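Side-chain contacts in PduO-type ATP--cob(I)alamin adenosyltransferase (Sulfolobus tokodaii, PDB 1WOZ), which probably transfers the adenosyl group of ATP to a reduced corrinoid, as PduO-type adenosyltransferases do: residues Asp32-Phe37 and Val144-Leu149; Ser36-Ala41 and Lys52-Val57; Val25-Asp30 and Arg122-Asn127. All coordinates share one frame; numbering follows the deposited sequence.

Contact 1. Residues Asp32-Phe37 and Val144-Leu149. With POG ((20S)-2,5,8,11,14,17-hexamethyl-3,6,9,12,15,18-hexaoxahenicosane-1,20-diol), chain B.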
loop_
_atom_site.group_PDB
_atom_site.type_symbol
_atom_site.label_atom_id
_atom_site.label_comp_id
_atom_site.label_asym_id
_atom_site.label_seq_id
_atom_site.Cartn_x
_atom_site.Cartn_y
_atom_site.Cartn_z
ATOM N N ASP A 32 -9.543 -0.512 7.579
ATOM C CA ASP A 32 -8.502 0.196 8.335
ATOM C C ASP A 32 -7.339 0.613 7.402
ATOM O O ASP A 32 -6.821 1.734 7.494
ATOM C CB ASP A 32 -7.995 -0.703 9.478
ATOM C CG ASP A 32 -6.842 -0.077 10.263
ATOM O OD1 ASP A 32 -6.888 1.128 10.570
ATOM O OD2 ASP A 32 -5.887 -0.804 10.590
ATOM N N GLU A 33 -6.928 -0.286 6.512
ATOM C CA GLU A 33 -5.847 0.051 5.589
ATOM C C GLU A 33 -6.281 1.248 4.735
ATOM O O GLU A 33 -5.538 2.212 4.561
ATOM C CB GLU A 33 -5.483 -1.162 4.710
ATOM C CG GLU A 33 -4.289 -0.857 3.790
ATOM C CD GLU A 33 -3.819 -2.041 2.942
ATOM O OE1 GLU A 33 -4.322 -3.164 3.121
ATOM O OE2 GLU A 33 -2.919 -1.843 2.095
ATOM N N LEU A 34 -7.495 1.203 4.199
ATOM C CA LEU A 34 -7.988 2.338 3.413
ATOM C C LEU A 34 -8.030 3.615 4.277
ATOM O O LEU A 34 -7.576 4.686 3.861
ATOM C CB LEU A 34 -9.393 2.032 2.864
ATOM C CG LEU A 34 -10.153 3.221 2.235
ATOM C CD1 LEU A 34 -9.382 3.780 1.026
ATOM C CD2 LEU A 34 -11.549 2.748 1.770
ATOM N N ASN A 35 -8.555 3.489 5.491
ATOM C CA ASN A 35 -8.669 4.630 6.397
ATOM C C ASN A 35 -7.291 5.250 6.681
ATOM O O ASN A 35 -7.148 6.476 6.791
ATOM C CB ASN A 35 -9.339 4.158 7.711
ATOM C CG ASN A 35 -10.148 5.259 8.397
ATOM O OD1 ASN A 35 -10.377 6.329 7.838
ATOM N ND2 ASN A 35 -10.584 4.988 9.616
ATOM N N SER A 36 -6.270 4.397 6.798
ATOM C CA SER A 36 -4.920 4.875 7.079
ATOM C C SER A 36 -4.353 5.608 5.865
ATOM O O SER A 36 -3.722 6.662 6.021
ATOM C CB SER A 36 -4.022 3.709 7.508
ATOM O OG SER A 36 -4.540 3.120 8.712
ATOM N N PHE A 37 -4.566 5.079 4.655
ATOM C CA PHE A 37 -4.099 5.829 3.471
ATOM C C PHE A 37 -4.834 7.183 3.383
ATOM O O PHE A 37 -4.251 8.204 2.982
ATOM C CB PHE A 37 -4.314 5.020 2.176
ATOM C CG PHE A 37 -3.182 4.050 1.870
ATOM C CD1 PHE A 37 -1.984 4.506 1.327
ATOM C CD2 PHE A 37 -3.303 2.696 2.187
ATOM C CE1 PHE A 37 -0.906 3.622 1.105
ATOM C CE2 PHE A 37 -2.241 1.796 1.983
ATOM C CZ PHE A 37 -1.030 2.258 1.439
ATOM N N VAL A 144 -21.780 0.142 -2.327
ATOM C CA VAL A 144 -22.088 1.348 -3.093
ATOM C C VAL A 144 -21.275 2.540 -2.579
ATOM O O VAL A 144 -20.735 3.333 -3.379
ATOM C CB VAL A 144 -23.579 1.712 -3.020
ATOM C CG1 VAL A 144 -23.859 2.938 -3.897
ATOM C CG2 VAL A 144 -24.414 0.507 -3.490
ATOM N N TYR A 145 -21.168 2.659 -1.255
ATOM C CA TYR A 145 -20.415 3.758 -0.662
ATOM C C TYR A 145 -18.954 3.700 -1.157
ATOM O O TYR A 145 -18.396 4.715 -1.609
ATOM C CB TYR A 145 -20.441 3.662 0.876
ATOM C CG TYR A 145 -19.770 4.817 1.584
ATOM C CD1 TYR A 145 -20.504 5.921 2.019
ATOM C CD2 TYR A 145 -18.391 4.815 1.810
ATOM C CE1 TYR A 145 -19.888 6.985 2.660
ATOM C CE2 TYR A 145 -17.765 5.874 2.451
ATOM C CZ TYR A 145 -18.507 6.952 2.875
ATOM O OH TYR A 145 -17.897 8.002 3.512
ATOM N N LEU A 146 -18.361 2.513 -1.077
ATOM C CA LEU A 146 -16.975 2.305 -1.494
ATOM C C LEU A 146 -16.772 2.652 -2.972
ATOM O O LEU A 146 -15.753 3.248 -3.334
ATOM C CB LEU A 146 -16.562 0.858 -1.215
ATOM C CG LEU A 146 -16.366 0.525 0.279
ATOM C CD1 LEU A 146 -16.128 -0.962 0.416
ATOM C CD2 LEU A 146 -15.175 1.338 0.885
ATOM N N ASN A 147 -17.740 2.287 -3.813
ATOM C CA ASN A 147 -17.678 2.590 -5.248
ATOM C C ASN A 147 -17.691 4.103 -5.475
ATOM O O ASN A 147 -16.883 4.627 -6.261
ATOM C CB ASN A 147 -18.846 1.895 -5.972
ATOM C CG ASN A 147 -18.892 2.197 -7.486
ATOM O OD1 ASN A 147 -19.501 3.176 -7.914
ATOM N ND2 ASN A 147 -18.252 1.349 -8.284
ATOM N N ARG A 148 -18.576 4.818 -4.785
ATOM C CA ARG A 148 -18.672 6.275 -4.926
ATOM C C ARG A 148 -17.437 6.959 -4.370
ATOM O O ARG A 148 -17.044 8.026 -4.843
ATOM C CB ARG A 148 -19.864 6.839 -4.145
ATOM C CG ARG A 148 -21.243 6.802 -4.811
ATOM C CD ARG A 148 -21.321 6.057 -6.112
ATOM N NE ARG A 148 -22.723 5.930 -6.513
ATOM C CZ ARG A 148 -23.235 4.862 -7.102
ATOM N NH1 ARG A 148 -22.465 3.831 -7.377
ATOM N NH2 ARG A 148 -24.530 4.807 -7.376
ATOM N N LEU A 149 -16.855 6.371 -3.324
ATOM C CA LEU A 149 -15.674 6.978 -2.730
ATOM C C LEU A 149 -14.511 7.029 -3.711
ATOM O O LEU A 149 -13.791 8.029 -3.770
ATOM C CB LEU A 149 -15.262 6.207 -1.471
ATOM C CG LEU A 149 -13.957 6.635 -0.801
ATOM C CD1 LEU A 149 -14.020 8.071 -0.377
ATOM C CD2 LEU A 149 -13.738 5.728 0.439
HETATM O OH POG B . -10.867 0.351 11.621
HETATM C C2 POG B . -11.933 0.333 10.667
HETATM C C1 POG B . -12.095 1.629 9.961
HETATM C C3 POG B . -13.152 0.003 11.378
HETATM O O2 POG B . -12.894 -0.939 12.423
HETATM C C5 POG B . -13.879 -0.780 13.462
#
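The carbonyl oxygen of Asp-32, two residues before the Leu-34 that meets Leu-146 and Leu-149 across the contact, is gripped by two donors of Ser-36. The Ser-36 amide N lies 2.8 Å from Asp-32 O, and the hydroxyl OG of Ser-36 lies 2.9 Å from the same oxygen. The two donors come from opposite faces of the carbonyl plane, and the hydroxyl stands 38° out of it. This folds the serine hydroxyl back onto its own helix. The contact itself is purely apolar and small. With CG anti to the backbone N (chi1 169°), Leu-34 brings its CD2 methyl up against helix 140-163, where it touches one methyl from each of two leucines. Leu-34 CD2 and Leu-149 CD2 meet tip to tip at 3.9 Å. Leu-146 instead slides past in the opposite direction, its CD2 lying 4.0 Å from Leu-34 CD2. All three leucines are buried near the centre of the chain, and Ala-121 and Val-124 of helix 109-134 pack against Leu-34 and Leu-146. Away from the leucines, the segment meets the second subunit and the ligand: Asp-32 OD1 makes a salt bridge to Arg-118 of the second subunit. Asp-32 CB lies 3.7 Å from the OH atom of the bound POG, and Asn-35 ND2 is 3.7 Å from POG C1; Leu-61 completes this pocket. Helix 23-44 thus contributes Leu-34 to the leucine core and Asp-32 and Asn-35 to the ligand pocket, within the five-helix bundle of a trimeric protein of the PduO-type adenosyltransferase family.

Contact 2. Residues Ser36-Ala41 and Lys52-Val57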
loop_
_atom_site.group_PDB
_atom_site.type_symbol
_atom_site.label_atom_id
_atom_site.label_comp_id
_atom_site.label_asym_id
_atom_site.label_seq_id
_atom_site.Cartn_x
_atom_site.Cartn_y
_atom_site.Cartn_z
ATOM N N SER A 36 -6.270 4.397 6.798
ATOM C CA SER A 36 -4.920 4.875 7.079
ATOM C C SER A 36 -4.353 5.608 5.865
ATOM O O SER A 36 -3.722 6.662 6.021
ATOM C CB SER A 36 -4.022 3.709 7.508
ATOM O OG SER A 36 -4.540 3.120 8.712
ATOM N N PHE A 37 -4.566 5.079 4.655
ATOM C CA PHE A 37 -4.099 5.829 3.471
ATOM C C PHE A 37 -4.834 7.183 3.383
ATOM O O PHE A 37 -4.251 8.204 2.982
ATOM C CB PHE A 37 -4.314 5.020 2.176
ATOM C CG PHE A 37 -3.182 4.050 1.870
ATOM C CD1 PHE A 37 -1.984 4.506 1.327
ATOM C CD2 PHE A 37 -3.303 2.696 2.187
ATOM C CE1 PHE A 37 -0.906 3.622 1.105
ATOM C CE2 PHE A 37 -2.241 1.796 1.983
ATOM C CZ PHE A 37 -1.030 2.258 1.439
ATOM N N ILE A 38 -6.113 7.206 3.746
ATOM C CA ILE A 38 -6.835 8.480 3.707
ATOM C C ILE A 38 -6.197 9.458 4.706
ATOM O O ILE A 38 -6.018 10.637 4.403
ATOM C CB ILE A 38 -8.335 8.300 4.030
ATOM C CG1 ILE A 38 -9.040 7.691 2.813
ATOM C CG2 ILE A 38 -8.982 9.665 4.333
ATOM C CD1 ILE A 38 -10.460 7.161 3.086
ATOM N N GLY A 39 -5.841 8.953 5.892
ATOM C CA GLY A 39 -5.202 9.787 6.892
ATOM C C GLY A 39 -3.904 10.335 6.316
ATOM O O GLY A 39 -3.570 11.503 6.548
ATOM N N PHE A 40 -3.172 9.504 5.563
ATOM C CA PHE A 40 -1.905 9.943 4.947
ATOM C C PHE A 40 -2.191 11.017 3.876
ATOM O O PHE A 40 -1.531 12.058 3.828
ATOM C CB PHE A 40 -1.159 8.719 4.351
ATOM C CG PHE A 40 0.160 9.057 3.674
ATOM C CD1 PHE A 40 0.425 8.607 2.382
ATOM C CD2 PHE A 40 1.140 9.798 4.334
ATOM C CE1 PHE A 40 1.647 8.884 1.748
ATOM C CE2 PHE A 40 2.369 10.085 3.708
ATOM C CZ PHE A 40 2.617 9.625 2.418
ATOM N N ALA A 41 -3.203 10.803 3.042
ATOM C CA ALA A 41 -3.549 11.808 2.015
ATOM C C ALA A 41 -3.891 13.162 2.680
ATOM O O ALA A 41 -3.460 14.238 2.217
ATOM C CB ALA A 41 -4.721 11.348 1.223
ATOM N N LYS A 52 -11.492 18.539 4.997
ATOM C CA LYS A 52 -12.805 18.395 5.643
ATOM C C LYS A 52 -13.579 17.195 5.095
ATOM O O LYS A 52 -14.121 16.379 5.869
ATOM C CB LYS A 52 -13.628 19.681 5.456
ATOM C CG LYS A 52 -15.107 19.581 5.853
ATOM C CD LYS A 52 -15.842 20.877 5.474
ATOM C CE LYS A 52 -17.342 20.823 5.776
ATOM N NZ LYS A 52 -17.613 20.774 7.242
ATOM N N ASP A 53 -13.632 17.071 3.771
ATOM C CA ASP A 53 -14.346 15.953 3.161
ATOM C C ASP A 53 -13.743 14.602 3.540
ATOM O O ASP A 53 -14.469 13.662 3.889
ATOM C CB ASP A 53 -14.358 16.084 1.627
ATOM C CG ASP A 53 -15.265 17.220 1.146
ATOM O OD1 ASP A 53 -16.183 17.599 1.912
ATOM O OD2 ASP A 53 -15.063 17.710 0.021
ATOM N N LEU A 54 -12.419 14.502 3.446
ATOM C CA LEU A 54 -11.738 13.251 3.771
ATOM C C LEU A 54 -11.885 12.894 5.252
ATOM O O LEU A 54 -12.014 11.719 5.600
ATOM C CB LEU A 54 -10.258 13.343 3.375
ATOM C CG LEU A 54 -10.031 13.355 1.855
ATOM C CD1 LEU A 54 -8.581 13.727 1.568
ATOM C CD2 LEU A 54 -10.397 11.993 1.253
ATOM N N GLU A 55 -11.859 13.894 6.129
ATOM C CA GLU A 55 -12.021 13.601 7.554
ATOM C C GLU A 55 -13.403 13.016 7.817
ATOM O O GLU A 55 -13.540 12.138 8.664
ATOM C CB GLU A 55 -11.757 14.852 8.411
ATOM C CG GLU A 55 -10.250 15.094 8.571
ATOM C CD GLU A 55 -9.893 16.491 9.034
ATOM O OE1 GLU A 55 -10.802 17.335 9.130
ATOM O OE2 GLU A 55 -8.689 16.745 9.287
ATOM N N ARG A 56 -14.419 13.475 7.084
ATOM C CA ARG A 56 -15.771 12.923 7.243
ATOM C C ARG A 56 -15.795 11.467 6.757
ATOM O O ARG A 56 -16.442 10.599 7.367
ATOM C CB ARG A 56 -16.806 13.756 6.471
ATOM C CG ARG A 56 -18.161 13.049 6.301
ATOM C CD ARG A 56 -19.232 14.042 5.855
ATOM N NE ARG A 56 -20.504 13.383 5.583
ATOM C CZ ARG A 56 -21.615 14.040 5.263
ATOM N NH1 ARG A 56 -21.591 15.368 5.178
ATOM N NH2 ARG A 56 -22.741 13.380 5.045
ATOM N N VAL A 57 -15.112 11.196 5.649
ATOM C CA VAL A 57 -15.037 9.827 5.158
ATOM C C VAL A 57 -14.414 8.886 6.223
ATOM O O VAL A 57 -14.880 7.772 6.411
ATOM C CB VAL A 57 -14.170 9.716 3.856
ATOM C CG1 VAL A 57 -13.955 8.237 3.494
ATOM C CG2 VAL A 57 -14.884 10.429 2.685
#
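Ile-38 lies across both Leu-54 and Val-57, and its two branches divide the work. Its longer arm, with CG1 anti to the carbonyl carbon (chi1 -76°), ends in CD1 and crosses Val-57 at about a right angle, so that Ile-38 CD1 rests 3.7 Å from Val-57 CG1. The short branch, CG2, goes to Leu-54 and meets that side chain obliquely, near its root: Ile-38 CG2 is 4.0 Å from Leu-54 CB. The Leu-54 methyl CD2 approaches the same Ile-38 CG2 at 4.1 Å. Ile-38 CG2 also touches the main chain, 3.9 Å from Leu-54 O, which fits the close spacing of the backbones here: Ile-38 CA and Leu-54 CA are 6.8 Å apart. The layer continues into other helices: Leu-54 packs on Leu-153 and Met-156 of helix 140-163, and Val-57 on Trp-84 of helix 79-96. No hydrogen bond links the two segments. Helices 23-44 and 48-69, neighbours in the chain, are therefore held together here by the fit of buried branched side chains, with burial of hydrocarbon as the likely source of stability.

Contact 3. Residues Val25-Asp30 and Arg122-Asn127; sequences VNFLGD and RRVERN
Asp-30, Val-124 and Asn-127 bury the most surface where helices 23-44 and 109-134 run nearly antiparallel, at 164° between the short segments with their axes 10.2 Å apart. Asp-30 points toward the facing helix, and with CG beside its own backbone N (chi1 -69°) its carboxylate comes to the amide of Asn-127. Asn-127 ND2 donates to Asp-30 OD2 at 2.9 Å along a fairly straight path (160° at the hydrogen). The donor stands well above the carboxylate plane, while the oxygen lies close to the plane of the amide. Tyr-131 OH is a second partner of OD2. The other carboxylate oxygen, Asp-30 OD1, accepts from a water 3.1 Å away, and Arg-123 NH1 donates to that water at 2.8 Å, meeting it at the edge of the guanidinium. Beside this polar set, Val-124 offers both methyls. Val-124 CG2 touches Asp-30 O at 3.6 Å and Asp-30 CB at 3.9 Å. Val-124 CG1 reaches the ring of Phe-27, whose CE2 is 4.2 Å off; the two side chains cross at about a right angle. A buried carboxylate thus has neutral partners at one oxygen and, at the other, a water-mediated link to Arg-123 and a long, weak ion pair to Arg-126 of the second subunit, which would be expected to offset the cost of placing it between packed helices.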
loop_
_atom_site.group_PDB
_atom_site.type_symbol
_atom_site.label_atom_id
_atom_site.label_comp_id
_atom_site.label_asym_id
_atom_site.label_seq_id
_atom_site.Cartn_x
_atom_site.Cartn_y
_atom_site.Cartn_z
ATOM N N VAL A 25 -13.174 -10.146 9.863
ATOM C CA VAL A 25 -11.907 -9.576 10.320
ATOM C C VAL A 25 -11.107 -8.997 9.154
ATOM O O VAL A 25 -10.515 -7.921 9.275
ATOM C CB VAL A 25 -11.065 -10.628 11.069
ATOM C CG1 VAL A 25 -9.699 -10.038 11.443
ATOM C CG2 VAL A 25 -11.811 -11.057 12.340
ATOM N N ASN A 26 -11.092 -9.709 8.031
ATOM C CA ASN A 26 -10.397 -9.220 6.837
ATOM C C ASN A 26 -11.052 -7.950 6.255
ATOM O O ASN A 26 -10.355 -7.032 5.831
ATOM C CB ASN A 26 -10.337 -10.324 5.780
ATOM C CG ASN A 26 -9.164 -11.273 5.998
ATOM O OD1 ASN A 26 -8.003 -10.909 5.785
ATOM N ND2 ASN A 26 -9.458 -12.490 6.427
ATOM N N PHE A 27 -12.383 -7.893 6.233
ATOM C CA PHE A 27 -13.086 -6.719 5.726
ATOM C C PHE A 27 -12.733 -5.518 6.620
ATOM O O PHE A 27 -12.399 -4.433 6.127
ATOM C CB PHE A 27 -14.609 -6.973 5.728
ATOM C CG PHE A 27 -15.393 -6.072 4.805
ATOM C CD1 PHE A 27 -16.700 -6.406 4.443
ATOM C CD2 PHE A 27 -14.846 -4.886 4.302
ATOM C CE1 PHE A 27 -17.454 -5.578 3.601
ATOM C CE2 PHE A 27 -15.591 -4.051 3.451
ATOM C CZ PHE A 27 -16.903 -4.403 3.103
ATOM N N LEU A 28 -12.819 -5.704 7.935
ATOM C CA LEU A 28 -12.466 -4.634 8.867
ATOM C C LEU A 28 -10.990 -4.247 8.682
ATOM O O LEU A 28 -10.641 -3.074 8.779
ATOM C CB LEU A 28 -12.713 -5.075 10.317
ATOM C CG LEU A 28 -14.182 -5.347 10.679
ATOM C CD1 LEU A 28 -14.255 -5.913 12.119
ATOM C CD2 LEU A 28 -14.985 -4.039 10.585
ATOM N N GLY A 29 -10.132 -5.227 8.419
ATOM C CA GLY A 29 -8.720 -4.922 8.201
ATOM C C GLY A 29 -8.540 -4.078 6.940
ATOM O O GLY A 29 -7.740 -3.120 6.923
ATOM N N ASP A 30 -9.268 -4.420 5.876
ATOM C CA ASP A 30 -9.174 -3.647 4.626
ATOM C C ASP A 30 -9.675 -2.210 4.832
ATOM O O ASP A 30 -9.093 -1.259 4.305
ATOM C CB ASP A 30 -9.983 -4.314 3.501
ATOM C CG ASP A 30 -9.373 -5.618 3.049
ATOM O OD1 ASP A 30 -8.191 -5.872 3.362
ATOM O OD2 ASP A 30 -10.069 -6.396 2.371
ATOM N N ARG A 122 -10.533 0.933 -4.308
ATOM C CA ARG A 122 -11.022 -0.012 -5.303
ATOM C C ARG A 122 -10.676 -1.449 -4.910
ATOM O O ARG A 122 -11.481 -2.368 -5.143
ATOM C CB ARG A 122 -10.487 0.359 -6.703
ATOM C CG ARG A 122 -11.261 1.563 -7.283
ATOM C CD ARG A 122 -10.766 2.017 -8.665
ATOM N NE ARG A 122 -10.847 0.998 -9.719
ATOM C CZ ARG A 122 -11.887 0.784 -10.533
ATOM N NH1 ARG A 122 -12.992 1.508 -10.443
ATOM N NH2 ARG A 122 -11.800 -0.143 -11.485
ATOM N N ARG A 123 -9.529 -1.655 -4.249
ATOM C CA ARG A 123 -9.172 -3.002 -3.810
ATOM C C ARG A 123 -10.138 -3.443 -2.692
ATOM O O ARG A 123 -10.597 -4.603 -2.670
ATOM C CB ARG A 123 -7.702 -3.070 -3.338
ATOM C CG ARG A 123 -7.410 -4.242 -2.357
ATOM C CD ARG A 123 -5.943 -4.682 -2.359
ATOM N NE ARG A 123 -4.982 -3.603 -2.096
ATOM C CZ ARG A 123 -4.585 -3.222 -0.886
ATOM N NH1 ARG A 123 -5.086 -3.829 0.186
ATOM N NH2 ARG A 123 -3.650 -2.275 -0.749
ATOM N N VAL A 124 -10.465 -2.527 -1.782
ATOM C CA VAL A 124 -11.408 -2.833 -0.702
ATOM C C VAL A 124 -12.792 -3.115 -1.312
ATOM O O VAL A 124 -13.494 -4.035 -0.874
ATOM C CB VAL A 124 -11.526 -1.656 0.315
ATOM C CG1 VAL A 124 -12.534 -2.029 1.456
ATOM C CG2 VAL A 124 -10.140 -1.347 0.907
ATOM N N GLU A 125 -13.174 -2.342 -2.327
ATOM C CA GLU A 125 -14.470 -2.558 -2.997
ATOM C C GLU A 125 -14.550 -3.973 -3.595
ATOM O O GLU A 125 -15.552 -4.682 -3.396
ATOM C CB GLU A 125 -14.691 -1.523 -4.111
ATOM C CG GLU A 125 -16.022 -1.751 -4.857
ATOM C CD GLU A 125 -16.207 -0.859 -6.070
ATOM O OE1 GLU A 125 -15.308 -0.038 -6.378
ATOM O OE2 GLU A 125 -17.270 -0.979 -6.722
ATOM N N ARG A 126 -13.509 -4.391 -4.324
ATOM C CA ARG A 126 -13.484 -5.744 -4.895
ATOM C C ARG A 126 -13.527 -6.804 -3.798
ATOM O O ARG A 126 -14.262 -7.785 -3.910
ATOM C CB ARG A 126 -12.233 -5.984 -5.758
ATOM C CG ARG A 126 -12.173 -5.205 -7.085
ATOM C CD ARG A 126 -11.018 -5.748 -7.944
ATOM N NE ARG A 126 -9.737 -5.803 -7.225
ATOM C CZ ARG A 126 -8.940 -4.749 -6.990
ATOM N NH1 ARG A 126 -9.269 -3.535 -7.409
ATOM N NH2 ARG A 126 -7.794 -4.916 -6.342
ATOM N N ASN A 127 -12.722 -6.640 -2.752
ATOM C CA ASN A 127 -12.744 -7.605 -1.651
ATOM C C ASN A 127 -14.141 -7.663 -1.005
ATOM O O ASN A 127 -14.627 -8.741 -0.655
ATOM C CB ASN A 127 -11.691 -7.248 -0.591
ATOM C CG ASN A 127 -10.269 -7.371 -1.116
ATOM O OD1 ASN A 127 -10.046 -7.874 -2.219
ATOM N ND2 ASN A 127 -9.301 -6.916 -0.327
HETATM O O HOH W 1 -6.687 -6.120 0.715
#

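Helix 23-44 carries one side of every contact. Along it come 25-30 of contact 3, 32-37 of contact 1 and 36-41 of contact 2, which shares Ser-36 and Phe-37 with contact 1. The partner segments follow later in the chain: 52-57 (contact 2), 122-127 (contact 3) and 144-149 (contact 1), so contact 2 nests within contact 3, and contacts 1 and 3 interleave. The centre of contact 1 lies about 9 Å from each of the others, whose own centres are about 17 Å apart. Contact 1 joins them: Leu-149 packs on Val-57, and Glu-33 OE2 makes a salt bridge to Arg-123 NH2 at 3.0 Å. Helix 23-44 is thus a central element of the bundle, and all three contacts also touch the second subunit.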